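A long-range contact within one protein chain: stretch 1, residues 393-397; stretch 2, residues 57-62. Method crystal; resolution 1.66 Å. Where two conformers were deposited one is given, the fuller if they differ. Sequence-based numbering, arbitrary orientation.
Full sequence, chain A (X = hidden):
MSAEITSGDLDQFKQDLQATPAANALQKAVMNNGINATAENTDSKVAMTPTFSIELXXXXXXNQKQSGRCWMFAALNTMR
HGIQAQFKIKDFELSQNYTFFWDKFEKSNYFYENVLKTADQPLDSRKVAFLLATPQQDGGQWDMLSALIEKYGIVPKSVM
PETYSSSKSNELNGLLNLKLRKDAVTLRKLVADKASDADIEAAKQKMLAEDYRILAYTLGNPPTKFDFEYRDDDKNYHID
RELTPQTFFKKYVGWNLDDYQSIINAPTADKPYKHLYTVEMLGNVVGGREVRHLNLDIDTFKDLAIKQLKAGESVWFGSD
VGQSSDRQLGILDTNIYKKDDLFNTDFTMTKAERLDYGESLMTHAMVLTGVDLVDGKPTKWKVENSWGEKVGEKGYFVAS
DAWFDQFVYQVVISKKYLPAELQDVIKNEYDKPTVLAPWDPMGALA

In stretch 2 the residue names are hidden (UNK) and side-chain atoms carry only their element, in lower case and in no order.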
# COMPACT_ATOMS: atom_id res chain seq x y z
N GLU A 393 -22.33 -6.75 -5.62
CA GLU A 393 -22.54 -7.81 -4.62
C GLU A 393 -21.85 -9.09 -5.12
O GLU A 393 -22.42 -9.83 -5.87
CB GLU A 393 -24.04 -7.98 -4.41
CG GLU A 393 -24.45 -8.79 -3.19
CD GLU A 393 -24.03 -8.12 -1.87
OE1 GLU A 393 -24.05 -6.87 -1.78
OE2 GLU A 393 -23.66 -8.88 -0.93
N LYS A 394 -20.58 -9.28 -4.72
CA LYS A 394 -19.71 -10.32 -5.25
C LYS A 394 -19.69 -10.39 -6.75
O LYS A 394 -19.65 -11.45 -7.32
CB LYS A 394 -20.12 -11.64 -4.64
CG LYS A 394 -19.78 -11.67 -3.16
CD LYS A 394 -20.60 -12.69 -2.44
CE LYS A 394 -20.05 -12.79 -1.02
NZ LYS A 394 -20.80 -13.81 -0.25
N GLY A 395 -19.73 -9.24 -7.37
CA GLY A 395 -19.72 -9.08 -8.83
C GLY A 395 -21.06 -9.05 -9.57
O GLY A 395 -21.09 -8.84 -10.74
N TYR A 396 -22.14 -9.15 -8.82
CA TYR A 396 -23.49 -8.99 -9.33
C TYR A 396 -24.03 -7.57 -9.12
O TYR A 396 -23.79 -6.91 -8.08
CB TYR A 396 -24.42 -9.99 -8.67
CG TYR A 396 -24.20 -11.44 -9.13
CD1 TYR A 396 -24.95 -11.94 -10.17
CD2 TYR A 396 -23.18 -12.27 -8.59
CE1 TYR A 396 -24.75 -13.22 -10.64
CE2 TYR A 396 -22.95 -13.51 -9.03
CZ TYR A 396 -23.75 -14.03 -10.06
OH TYR A 396 -23.51 -15.33 -10.51
N PHE A 397 -24.74 -7.11 -10.13
CA PHE A 397 -25.30 -5.75 -10.17
C PHE A 397 -26.84 -5.91 -10.01
O PHE A 397 -27.36 -7.04 -10.06
CB PHE A 397 -24.93 -5.09 -11.48
CG PHE A 397 -23.57 -4.40 -11.51
CD1 PHE A 397 -22.50 -4.87 -10.83
CD2 PHE A 397 -23.39 -3.31 -12.34
CE1 PHE A 397 -21.27 -4.24 -10.89
CE2 PHE A 397 -22.19 -2.67 -12.39
CZ PHE A 397 -21.13 -3.14 -11.65
N UNK A 57 -29.53 -19.88 -9.61
CA UNK A 57 -28.33 -20.15 -8.84
C UNK A 57 -27.15 -20.18 -9.84
O UNK A 57 -26.99 -21.14 -10.61
c UNK A 57 -28.57 -21.46 -8.12
c UNK A 57 -27.38 -21.91 -7.31
o UNK A 57 -26.40 -21.09 -7.19
o UNK A 57 -27.42 -23.08 -6.82
N UNK A 58 -26.34 -19.12 -9.90
CA UNK A 58 -25.32 -18.99 -10.96
C UNK A 58 -23.87 -18.91 -10.48
O UNK A 58 -22.94 -18.80 -11.28
c UNK A 58 -25.62 -17.79 -11.87
c UNK A 58 -26.93 -17.99 -12.72
o UNK A 58 -25.73 -16.59 -11.09
N UNK A 59 -23.66 -18.98 -9.16
CA UNK A 59 -22.30 -19.05 -8.62
C UNK A 59 -21.43 -17.79 -8.89
O UNK A 59 -21.95 -16.67 -8.98
N UNK A 60 -20.11 -17.98 -8.90
CA UNK A 60 -19.17 -16.90 -8.87
C UNK A 60 -18.97 -16.30 -10.25
O UNK A 60 -19.07 -16.98 -11.30
c UNK A 60 -17.84 -17.33 -8.24
N UNK A 61 -18.70 -14.97 -10.25
CA UNK A 61 -18.43 -14.25 -11.50
C UNK A 61 -17.04 -14.43 -12.11
O UNK A 61 -16.06 -14.87 -11.46
c UNK A 61 -20.15 -12.48 -10.76
c UNK A 61 -17.71 -12.07 -10.39
c UNK A 61 -18.72 -12.72 -11.33
N UNK A 62 -16.97 -14.10 -13.40
CA UNK A 62 -15.72 -14.08 -14.15
C UNK A 62 -15.25 -12.60 -14.22
O UNK A 62 -15.95 -11.67 -13.73
o UNK A 62 -17.05 -14.07 -16.22
c UNK A 62 -15.95 -14.68 -15.57
O HOH W 1 -18.84 -13.98 -7.43

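Position 57 carries four side-chain atoms, two carbons in line with the second bearing two oxygens. That planar fork is either a carboxylate or an amide whose nitrogen would have been labelled, and with both tips oxygen it is D57. Its CA-to-CB bond points away from stretch 1, its nearest carboxylate oxygen stays 7.2 Å from Y396 OH, and it buries nothing here, so this contact places no demand on it.

Position 58 has three side-chain atoms: one carbon that branches at once into an oxygen and a carbon. The CA-to-CB bond points toward stretch 1, and the side-chain oxygen of position 58 lies 2.6 Å from Y396 OH. A beta-branched hydroxyl is threonine, T58, with chi1 in the p well placing OG1. The two hydroxyls are hydrogen bonded, although the T58 proton has another acceptor within reach, so its direction is left open.

Position 59 has no side-chain atoms at all, and its backbone O lies 2.6 Å from Y396 OH, which donates to it. The bare backbone makes it G59. Its phi of 64° is positive, a region that by itself favours glycine, and a CB there would point away from stretch 1, 5.5 Å from Y396 OH. The reason for glycine therefore lies in the backbone and not in crowding by the tyrosine. What the residue offers is its carbonyl, whose oxygen lies at the edge of the ring, near its plane, well placed for a phenol proton.

Position 60 shows a single carbon, so it is alanine, A60. The CA-to-CB bond points away, and A60 CB lies 6.2 Å from K394 O; the residue acts as a spacer between the polar end of the contact and the apolar one.

Position 61 has three carbons, one carrying the other two, with no heteroatom. It points toward stretch 1, and one outer carbon of position 61 lies 3.4 Å from Y396 CE2, an apolar contact made obliquely to the ring, and 3.6 Å from K394 O. This beta-branched apolar side chain is V61, with chi1 in the m well; the touching carbon is CG1. At the backbone, V61 N donates to a water at 3.0 Å, and that water donates in turn to K394 O at 2.7 Å, bridging the two stretches.

Position 62 has one carbon followed by one oxygen, a primary hydroxyl, hence serine, S62. It was deposited in two conformers, and the one given is out of reach.

The contact rests on a type I' turn from E393 to Y396, closed by paired backbone bonds: E393 N to Y396 O at 2.9 Å and Y396 N to E393 O at 3.0 Å. Glycine at G395 suits both its backbone angles and its neighbour, since an ideal CB would sit 2.4 Å from V61 CG2. The absence of a CB at G395 leaves room for V61 CG2, while the tyrosine, m at chi1, brings its hydroxyl to T58 and G59. The rule is compact: one aromatic side chain combines apolar packing with a hydroxyl satisfied at its tip, and a water joins the neighbouring backbones.

Stretch 2 57-62: DTGAVS
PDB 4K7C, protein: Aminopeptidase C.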